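Local structure of COBE (Pseudomonas aeruginosa, 2W6L) at residues L9-G14 with I130-L135; A21-A26 with D126-A131. The protein probably takes part in the biosynthesis of cobalamin (vitamin B12), acting in the part of the pathway that handles precorrin intermediates. All coordinates share one frame; numbering follows the deposited sequence. Where two conformers were deposited one is given.

Overall arrangement
Strand 9-15 enters the middle of a five-stranded mixed sheet with order 3-2-1-5-4, and helix 21-34 follows it directly. The chain then runs through strands 44-48 and 68-71 and several helices before strand 116-124 leads into strand 128-135. Interaction 1 pairs the first strand with this last one, closing a loop of 115 residues; interaction 2 sets the first turns of helix 21-34 against the start of the same last strand, closing a shorter loop of 99 residues that falls within the longer one. Their centres are about 12 Å apart. Ile130 and Ala131 belong to both, and Ile13 packs on Leu24 between them.

Interaction 1 of 2, residues L9-G14 with I130-L135; sequences LIAGIG and IALARL
Ile10 and Ala133 face each other as an antiparallel hydrogen-bonded pair: Ile10 N donates to Ala133 O (3.0 Å), and Ala133 N donates to Ile10 O (2.9 Å). Two residues along, Gly12 and Ala131 repeat the exchange: Gly12 N reaches Ala131 O at 2.9 Å, the donor tilted 20° from the carbonyl plane, while Ala131 N bonds to Gly12 O in the plane of that carbonyl. The same oxygens also take CA-H...O contacts, as Leu132 CA to Ile10 O and Ile130 CA to Gly12 O. These bonds join strands 9-15 and 128-135, the central first strand and its antiparallel neighbour in the mixed sheet of this protein, a member of the CbiG C-terminal family. On its other edge, strand 9-15 pairs with strand 44-48 through backbone bonds of Ala11 and Ile13, and Ser47 OG bonds to Ile13 O. Leu9, Ala11, Ile13, Ile130 and Leu132 share the face turned to helix 21-34. There Leu132 CD2 meets Ala11 CB at 3.7 Å, and Ile13 and Ile130 lie side by side, CG1 against CD1 at 3.9 Å. Leu9 swings CG to the side opposite its own N (chi1 -178°), which carries CD1 to within 3.6 Å of Ala133 O. The face of Ile10, Ala131 and Ala133 carries small side chains from the last strand, and Ala131 touches Leu118 and Lys122 of strand 116-124.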
loop_
_atom_site.group_PDB
_atom_site.type_symbol
_atom_site.label_atom_id
_atom_site.label_comp_id
_atom_site.label_asym_id
_atom_site.label_seq_id
_atom_site.Cartn_x
_atom_site.Cartn_y
_atom_site.Cartn_z
ATOM N N LEU A 9 -0.510 -0.080 -10.605
ATOM C CA LEU A 9 -0.033 -0.954 -9.518
ATOM C C LEU A 9 0.414 -0.119 -8.330
ATOM O O LEU A 9 1.299 0.747 -8.457
ATOM C CB LEU A 9 1.129 -1.778 -9.981
ATOM C CG LEU A 9 1.686 -2.754 -8.979
ATOM C CD1 LEU A 9 0.688 -3.922 -8.673
ATOM C CD2 LEU A 9 2.986 -3.237 -9.506
ATOM N N ILE A 10 -0.176 -0.397 -7.167
ATOM C CA ILE A 10 0.037 0.425 -5.973
ATOM C C ILE A 10 0.504 -0.494 -4.882
ATOM O O ILE A 10 -0.047 -1.609 -4.715
ATOM C CB ILE A 10 -1.327 1.058 -5.538
ATOM C CG1 ILE A 10 -1.942 1.929 -6.662
ATOM C CG2 ILE A 10 -1.234 1.841 -4.229
ATOM C CD1 ILE A 10 -1.108 3.109 -7.129
ATOM N N ALA A 11 1.456 -0.029 -4.100
ATOM C CA ALA A 11 1.852 -0.760 -2.913
ATOM C C ALA A 11 1.414 0.042 -1.688
ATOM O O ALA A 11 1.823 1.200 -1.557
ATOM C CB ALA A 11 3.329 -0.875 -2.916
ATOM N N GLY A 12 0.607 -0.581 -0.842
ATOM C CA GLY A 12 0.213 -0.064 0.458
ATOM C C GLY A 12 1.209 -0.520 1.479
ATOM O O GLY A 12 1.612 -1.678 1.467
ATOM N N ILE A 13 1.609 0.365 2.377
ATOM C CA ILE A 13 2.613 0.053 3.385
ATOM C C ILE A 13 2.082 0.449 4.766
ATOM O O ILE A 13 1.582 1.562 4.962
ATOM C CB ILE A 13 3.971 0.796 3.064
ATOM C CG1 ILE A 13 4.412 0.450 1.607
ATOM C CG2 ILE A 13 5.004 0.581 4.181
ATOM C CD1 ILE A 13 5.559 1.265 1.022
ATOM N N GLY A 14 2.184 -0.458 5.731
ATOM C CA GLY A 14 2.060 -0.083 7.157
ATOM C C GLY A 14 3.359 -0.423 7.850
ATOM O O GLY A 14 3.960 -1.444 7.519
ATOM N N ILE A 130 3.372 -5.008 3.572
ATOM C CA ILE A 130 3.182 -4.478 2.192
ATOM C C ILE A 130 2.071 -5.202 1.521
ATOM O O ILE A 130 2.061 -6.443 1.583
ATOM C CB ILE A 130 4.456 -4.675 1.302
ATOM C CG1 ILE A 130 5.700 -4.368 2.133
ATOM C CG2 ILE A 130 4.276 -3.935 -0.041
ATOM C CD1 ILE A 130 6.220 -2.964 2.152
ATOM N N ALA A 131 1.137 -4.484 0.846
ATOM C CA ALA A 131 0.105 -5.152 0.033
ATOM C C ALA A 131 0.144 -4.536 -1.353
ATOM O O ALA A 131 0.552 -3.394 -1.448
ATOM C CB ALA A 131 -1.270 -4.926 0.642
ATOM N N LEU A 132 -0.307 -5.257 -2.381
ATOM C CA LEU A 132 -0.282 -4.727 -3.765
ATOM C C LEU A 132 -1.653 -4.765 -4.286
ATOM O O LEU A 132 -2.376 -5.779 -4.084
ATOM C CB LEU A 132 0.653 -5.601 -4.651
ATOM C CG LEU A 132 2.085 -5.697 -4.206
ATOM C CD1 LEU A 132 2.835 -6.609 -5.240
ATOM C CD2 LEU A 132 2.781 -4.310 -4.176
ATOM N N ALA A 133 -2.077 -3.667 -4.944
ATOM C CA ALA A 133 -3.384 -3.644 -5.535
ATOM C C ALA A 133 -3.208 -3.222 -7.009
ATOM O O ALA A 133 -2.286 -2.481 -7.352
ATOM C CB ALA A 133 -4.262 -2.675 -4.857
ATOM N N ARG A 134 -4.093 -3.722 -7.863
ATOM C CA ARG A 134 -4.124 -3.338 -9.278
ATOM C C ARG A 134 -5.515 -2.915 -9.677
ATOM O O ARG A 134 -6.448 -3.041 -8.914
ATOM C CB ARG A 134 -3.682 -4.491 -10.184
ATOM C CG ARG A 134 -4.497 -5.767 -9.991
ATOM C CD ARG A 134 -4.030 -6.899 -10.873
ATOM N NE ARG A 134 -5.201 -7.712 -11.200
ATOM C CZ ARG A 134 -5.914 -7.545 -12.309
ATOM N NH1 ARG A 134 -5.545 -6.631 -13.202
ATOM N NH2 ARG A 134 -6.981 -8.301 -12.535
ATOM N N LEU A 135 -5.642 -2.378 -10.873
ATOM C CA LEU A 135 -6.952 -2.021 -11.397
ATOM C C LEU A 135 -7.645 -3.299 -11.904
ATOM O O LEU A 135 -7.060 -4.046 -12.679
ATOM C CB LEU A 135 -6.768 -0.968 -12.490
ATOM C CG LEU A 135 -7.644 0.287 -12.469
ATOM C CD1 LEU A 135 -8.010 0.717 -11.054
ATOM C CD2 LEU A 135 -6.987 1.432 -13.277
#

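Interaction 2 of 2, residues A21-A26 with D126-A131; sequences AEHLRA and DRASIA. With SO4 (sulfate ion), chain B.
The side chains of Arg127 and His23 cross at about a right angle, with Arg127 CD over one face of the His23 ring. Arg127 CB starts 3.8 Å from His23 CE1; CG carries the chain onward, and CD comes to 3.8 Å from His23 NE2. Seen from the ring centroid, CD stands 25° off the normal, a CH-pi contact offset toward the rim. The chain is extended from CG to NE and ends in a guanidinium whose plane is 23° from that of the ring; NE stays 4.5 Å from His23 NE2. The imidazole is brought here by its first torsion, which sets CG anti to the backbone N (chi1 -174°), and Ala128 CB lies at the ring's edge. This is a helix packed on a sheet: the first turns of helix 21-34 lie against the start of strand 128-135, their segment axes 9.3 Å apart. Deeper in, Leu24 CD2 presses on Ala128 CB at 3.6 Å, while Ile130 CD1 approaches the backbone oxygen of Leu24. Leu24 also touches Leu57 and Leu60 of helix 55-64. Asp125 OD1 accepts hydrogen bonds from the backbone N of both Arg127 and Ala128, where the loop enters strand 128-135. The CB of Ser129 points away from the helix; its OG probably bonds a sulfate, likely from the crystallisation liquor, though the position of OG is less sure. Ser98 OG and the backbone N atoms of Val99 and Ala100 bond this anion.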
loop_
_atom_site.group_PDB
_atom_site.type_symbol
_atom_site.label_atom_id
_atom_site.label_comp_id
_atom_site.label_asym_id
_atom_site.label_seq_id
_atom_site.Cartn_x
_atom_site.Cartn_y
_atom_site.Cartn_z
ATOM N N ALA A 21 14.110 3.145 5.093
ATOM C CA ALA A 21 13.845 3.055 3.664
ATOM C C ALA A 21 14.400 1.732 3.151
ATOM O O ALA A 21 13.778 1.075 2.320
ATOM C CB ALA A 21 14.483 4.210 2.923
ATOM N N GLU A 22 15.570 1.323 3.649
ATOM C CA GLU A 22 16.171 0.097 3.110
ATOM C C GLU A 22 15.376 -1.158 3.515
ATOM O O GLU A 22 15.252 -2.120 2.737
ATOM C CB GLU A 22 17.638 -0.002 3.509
ATOM C CG GLU A 22 18.486 1.174 2.964
ATOM C CD GLU A 22 18.401 2.560 3.712
ATOM O OE1 GLU A 22 17.598 2.827 4.674
ATOM O OE2 GLU A 22 19.202 3.429 3.293
ATOM N N HIS A 23 14.805 -1.130 4.702
ATOM C CA HIS A 23 14.024 -2.269 5.195
ATOM C C HIS A 23 12.757 -2.365 4.352
ATOM O O HIS A 23 12.405 -3.422 3.792
ATOM C CB HIS A 23 13.677 -2.059 6.670
ATOM C CG HIS A 23 12.998 -3.236 7.303
ATOM N ND1 HIS A 23 11.630 -3.413 7.274
ATOM C CD2 HIS A 23 13.505 -4.323 7.934
ATOM C CE1 HIS A 23 11.323 -4.554 7.868
ATOM N NE2 HIS A 23 12.444 -5.120 8.283
ATOM N N LEU A 24 12.074 -1.236 4.235
ATOM C CA LEU A 24 10.853 -1.183 3.466
ATOM C C LEU A 24 11.140 -1.610 2.068
ATOM O O LEU A 24 10.353 -2.360 1.483
ATOM C CB LEU A 24 10.298 0.244 3.395
ATOM C CG LEU A 24 9.752 0.767 4.687
ATOM C CD1 LEU A 24 9.210 2.175 4.468
ATOM C CD2 LEU A 24 8.628 -0.229 5.032
ATOM N N ARG A 25 12.228 -1.102 1.496
ATOM C CA ARG A 25 12.487 -1.421 0.079
ATOM C C ARG A 25 12.701 -2.948 -0.136
ATOM O O ARG A 25 12.295 -3.479 -1.157
ATOM C CB ARG A 25 13.692 -0.623 -0.453
ATOM C CG ARG A 25 14.017 -0.983 -1.911
ATOM C CD ARG A 25 15.172 -0.181 -2.448
ATOM N NE ARG A 25 16.376 -0.648 -1.751
ATOM C CZ ARG A 25 17.514 0.033 -1.661
ATOM N NH1 ARG A 25 18.556 -0.503 -1.031
ATOM N NH2 ARG A 25 17.625 1.215 -2.222
ATOM N N ALA A 26 13.423 -3.587 0.781
ATOM C CA ALA A 26 13.676 -5.054 0.739
ATOM C C ALA A 26 12.360 -5.833 0.852
ATOM O O ALA A 26 12.112 -6.760 0.090
ATOM C CB ALA A 26 14.611 -5.454 1.881
ATOM N N ASP A 126 8.261 -8.195 11.327
ATOM C CA ASP A 126 8.103 -7.519 12.650
ATOM C C ASP A 126 7.883 -6.014 12.505
ATOM O O ASP A 126 7.302 -5.362 13.383
ATOM C CB ASP A 126 9.339 -7.788 13.543
ATOM C CG ASP A 126 9.331 -7.002 14.879
ATOM O OD1 ASP A 126 8.291 -6.935 15.576
ATOM O OD2 ASP A 126 10.401 -6.469 15.259
ATOM N N ARG A 127 8.348 -5.441 11.405
ATOM C CA ARG A 127 8.380 -3.990 11.359
ATOM C C ARG A 127 7.437 -3.333 10.348
ATOM O O ARG A 127 7.085 -2.154 10.489
ATOM C CB ARG A 127 9.807 -3.501 11.214
ATOM C CG ARG A 127 10.747 -4.163 12.237
ATOM C CD ARG A 127 12.150 -3.889 11.876
ATOM N NE ARG A 127 13.072 -4.653 12.696
ATOM C CZ ARG A 127 14.232 -4.179 13.127
ATOM N NH1 ARG A 127 14.606 -2.935 12.848
ATOM N NH2 ARG A 127 15.018 -4.941 13.862
ATOM N N ALA A 128 7.053 -4.063 9.303
ATOM C CA ALA A 128 6.277 -3.422 8.239
ATOM C C ALA A 128 5.398 -4.425 7.521
ATOM O O ALA A 128 5.615 -5.661 7.634
ATOM C CB ALA A 128 7.244 -2.710 7.275
ATOM N N SER A 129 4.356 -3.946 6.831
ATOM C CA SER A 129 3.518 -4.834 5.992
ATOM C C SER A 129 3.388 -4.193 4.623
ATOM O O SER A 129 3.278 -2.965 4.546
ATOM C CB SER A 129 2.085 -5.049 6.530
ATOM O OG SER A 129 2.015 -5.691 7.818
ATOM N N ILE A 130 3.372 -5.008 3.572
ATOM C CA ILE A 130 3.182 -4.478 2.192
ATOM C C ILE A 130 2.071 -5.202 1.521
ATOM O O ILE A 130 2.061 -6.443 1.583
ATOM C CB ILE A 130 4.456 -4.675 1.302
ATOM C CG1 ILE A 130 5.700 -4.368 2.133
ATOM C CG2 ILE A 130 4.276 -3.935 -0.041
ATOM C CD1 ILE A 130 6.220 -2.964 2.152
ATOM N N ALA A 131 1.137 -4.484 0.846
ATOM C CA ALA A 131 0.105 -5.152 0.033
ATOM C C ALA A 131 0.144 -4.536 -1.353
ATOM O O ALA A 131 0.552 -3.394 -1.448
ATOM C CB ALA A 131 -1.270 -4.926 0.642
HETATM S S SO4 B . -1.015 -3.560 8.456
HETATM O O1 SO4 B . 0.053 -4.205 9.210
HETATM O O2 SO4 B . -1.718 -2.642 9.349
HETATM O O3 SO4 B . -1.877 -4.504 7.795
HETATM O O4 SO4 B . -0.463 -2.912 7.300
#